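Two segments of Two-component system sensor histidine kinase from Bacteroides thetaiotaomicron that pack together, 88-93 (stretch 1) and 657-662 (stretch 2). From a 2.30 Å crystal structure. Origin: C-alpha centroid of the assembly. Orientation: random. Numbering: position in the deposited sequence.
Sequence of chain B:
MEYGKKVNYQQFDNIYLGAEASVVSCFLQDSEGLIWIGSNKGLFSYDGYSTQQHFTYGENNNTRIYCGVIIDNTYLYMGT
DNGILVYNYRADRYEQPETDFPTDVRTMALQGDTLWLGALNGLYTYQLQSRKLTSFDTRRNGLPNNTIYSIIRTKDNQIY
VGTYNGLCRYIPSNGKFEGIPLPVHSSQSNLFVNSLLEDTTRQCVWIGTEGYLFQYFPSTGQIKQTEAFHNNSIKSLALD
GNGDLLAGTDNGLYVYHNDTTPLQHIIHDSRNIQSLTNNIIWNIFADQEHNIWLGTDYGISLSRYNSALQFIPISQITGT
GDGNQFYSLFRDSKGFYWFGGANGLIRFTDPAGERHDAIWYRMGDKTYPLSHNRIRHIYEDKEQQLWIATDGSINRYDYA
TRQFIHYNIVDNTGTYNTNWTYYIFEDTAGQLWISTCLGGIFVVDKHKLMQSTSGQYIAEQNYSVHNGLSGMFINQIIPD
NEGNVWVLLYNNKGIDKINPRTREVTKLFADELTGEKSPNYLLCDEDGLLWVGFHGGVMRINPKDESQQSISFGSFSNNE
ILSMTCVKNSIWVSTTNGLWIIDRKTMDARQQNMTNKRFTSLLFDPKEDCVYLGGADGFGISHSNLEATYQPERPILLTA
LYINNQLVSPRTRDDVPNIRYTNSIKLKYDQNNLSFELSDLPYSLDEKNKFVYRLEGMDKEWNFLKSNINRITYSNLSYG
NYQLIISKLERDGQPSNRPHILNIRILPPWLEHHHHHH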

# COMPACT_ATOMS: atom_id res chain seq x y z
N ASN B 88 10.17 -25.04 13.77
CA ASN B 88 10.61 -24.49 12.47
C ASN B 88 9.91 -25.26 11.35
O ASN B 88 10.27 -26.36 11.06
N TYR B 89 8.91 -24.67 10.72
CA TYR B 89 8.14 -25.42 9.77
C TYR B 89 8.84 -25.57 8.40
O TYR B 89 8.46 -26.45 7.59
N ARG B 90 9.85 -24.76 8.13
CA ARG B 90 10.58 -24.90 6.87
C ARG B 90 11.60 -26.02 7.03
O ARG B 90 11.76 -26.84 6.15
N ALA B 91 12.30 -26.04 8.14
CA ALA B 91 13.26 -27.11 8.35
C ALA B 91 12.58 -28.40 8.85
O ALA B 91 13.15 -29.47 8.74
N ASP B 92 11.36 -28.31 9.37
CA ASP B 92 10.72 -29.46 10.02
C ASP B 92 11.50 -30.00 11.25
O ASP B 92 11.68 -31.21 11.37
N ARG B 93 11.88 -29.10 12.17
CA ARG B 93 12.60 -29.40 13.39
C ARG B 93 12.07 -28.49 14.53
O ARG B 93 11.83 -27.29 14.27
N PRO B 657 15.18 -34.63 3.40
CA PRO B 657 14.91 -33.19 3.61
C PRO B 657 13.38 -32.95 3.73
O PRO B 657 12.61 -33.91 3.71
N ASN B 658 12.98 -31.68 3.95
CA ASN B 658 11.57 -31.30 3.90
C ASN B 658 11.14 -31.24 2.48
O ASN B 658 11.52 -30.31 1.72
N ILE B 659 10.29 -32.21 2.14
CA ILE B 659 9.83 -32.46 0.78
C ILE B 659 9.12 -31.23 0.21
O ILE B 659 9.18 -30.98 -0.99
N ARG B 660 8.47 -30.43 1.06
CA ARG B 660 7.76 -29.26 0.58
C ARG B 660 8.70 -28.18 -0.00
O ARG B 660 8.28 -27.43 -0.85
N TYR B 661 9.97 -28.17 0.44
CA TYR B 661 10.94 -27.11 0.13
C TYR B 661 12.16 -27.58 -0.65
O TYR B 661 13.25 -26.96 -0.55
N THR B 662 12.02 -28.70 -1.36
CA THR B 662 13.16 -29.27 -2.05
C THR B 662 12.82 -29.43 -3.49
O THR B 662 11.74 -29.91 -3.82

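What does Asn 88 do, lying out of reach of stretch 2? Its t side chain serves the turn instead: Asn 88 OD1 accepts hydrogen bonds from Arg 90 N and Ala 91 N, both at 3.0 Å, holding in place the backbone that presents its carbonyls to the other segment.

What does Tyr 89 offer? Its CA-to-CB bond points sideways, but in the p rotamer the end of the side chain comes nearer, and Tyr 661 OH sits at the edge of its ring, 3.4 Å from Tyr 89 CE1. Arg 660, pointing toward stretch 1 with chi1 to chi3 all t, reaches obliquely to the same ring, Arg 660 NH1 lying 4.3 Å from Tyr 89 CD1. A water links these two residues: its O donates to Tyr 89 O at 3.3 Å and accepts from Arg 660 NH1 at 3.1 Å.

Where does Arg 90 pack? Its side chain, CA-to-CB sideways, m at chi1 and then t, t, runs along Tyr 661, which points toward stretch 1 and whose m rotamer lays one ring face against Arg 90 CG; farther out, Arg 90 NH1 is 3.6 Å from Tyr 661 CE1. The one direct hydrogen bond between the stretches runs from side chain to backbone, Asn 658 ND2 to Arg 90 O at 3.2 Å. Tyr 89 O is equally close to Asn 658 ND2, at 3.2 Å, but the angle is too poor for a bond. Asn 658, a t rotamer pointing toward stretch 1, uses its other amide atom at home: Asn 658 OD1 accepts from Arg 660 N at 3.2 Å, which helps fix the amide's orientation.

How does the contact end? Ala 91 points its CB away and adds little. Asp 92, also t, points toward stretch 2 and rests Asp 92 CB 3.6 Å from Asn 658 ND2, while its carboxylate finds hydrogen bonds elsewhere in the structure.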

# COMPACT_ATOMS: atom_id res chain seq x y z
CB ASN B 88 12.15 -24.51 12.33
CG ASN B 88 12.64 -23.88 11.03
OD1 ASN B 88 11.91 -23.79 10.06
ND2 ASN B 88 13.92 -23.43 11.02
CB TYR B 89 6.73 -24.82 9.65
CG TYR B 89 6.64 -23.50 8.87
CD1 TYR B 89 6.62 -23.47 7.48
CD2 TYR B 89 6.57 -22.28 9.55
CE1 TYR B 89 6.49 -22.25 6.77
CE2 TYR B 89 6.45 -21.05 8.86
CZ TYR B 89 6.44 -21.04 7.50
OH TYR B 89 6.32 -19.84 6.87
CB ARG B 90 11.32 -23.62 6.42
CG ARG B 90 10.37 -22.56 5.97
CD ARG B 90 11.12 -21.27 5.60
NE ARG B 90 10.09 -20.24 5.40
CZ ARG B 90 9.48 -20.00 4.25
NH1 ARG B 90 9.84 -20.70 3.16
NH2 ARG B 90 8.56 -19.05 4.19
CB ALA B 91 14.41 -26.66 9.32
CB ASP B 92 10.37 -30.56 8.96
CG ASP B 92 9.68 -31.77 9.58
OD1 ASP B 92 8.93 -31.66 10.57
OD2 ASP B 92 9.94 -32.89 9.10
CB ARG B 93 14.10 -29.03 13.23
CG ARG B 93 14.76 -29.52 11.94
CD ARG B 93 15.54 -30.85 12.02
NE ARG B 93 15.03 -31.87 12.94
CZ ARG B 93 15.75 -32.42 13.94
NH1 ARG B 93 17.01 -32.04 14.19
NH2 ARG B 93 15.19 -33.34 14.73
CB PRO B 657 15.50 -32.53 2.35
CG PRO B 657 15.22 -33.60 1.26
CD PRO B 657 15.29 -34.98 1.98
CB ASN B 658 11.28 -29.96 4.59
CG ASN B 658 9.74 -29.80 4.90
OD1 ASN B 658 8.90 -30.46 4.28
ND2 ASN B 658 9.40 -28.97 5.84
CB ILE B 659 8.93 -33.72 0.72
CG1 ILE B 659 8.71 -34.20 -0.72
CG2 ILE B 659 7.53 -33.50 1.40
CD1 ILE B 659 9.97 -34.63 -1.42
CB ARG B 660 6.90 -28.70 1.70
CG ARG B 660 5.97 -27.49 1.33
CD ARG B 660 5.46 -26.81 2.62
NE ARG B 660 4.66 -25.63 2.30
CZ ARG B 660 4.03 -24.86 3.17
NH1 ARG B 660 4.07 -25.12 4.47
NH2 ARG B 660 3.32 -23.84 2.73
CB TYR B 661 11.37 -26.40 1.42
CG TYR B 661 10.22 -25.63 2.05
CD1 TYR B 661 9.66 -24.49 1.41
CD2 TYR B 661 9.64 -26.08 3.23
CE1 TYR B 661 8.58 -23.83 1.98
CE2 TYR B 661 8.54 -25.43 3.80
CZ TYR B 661 8.02 -24.32 3.18
OH TYR B 661 6.94 -23.73 3.78
CB THR B 662 13.55 -30.67 -1.53
OG1 THR B 662 13.33 -30.72 -0.13
CG2 THR B 662 15.02 -30.86 -1.72
O HOH W 1 5.80 -27.34 5.87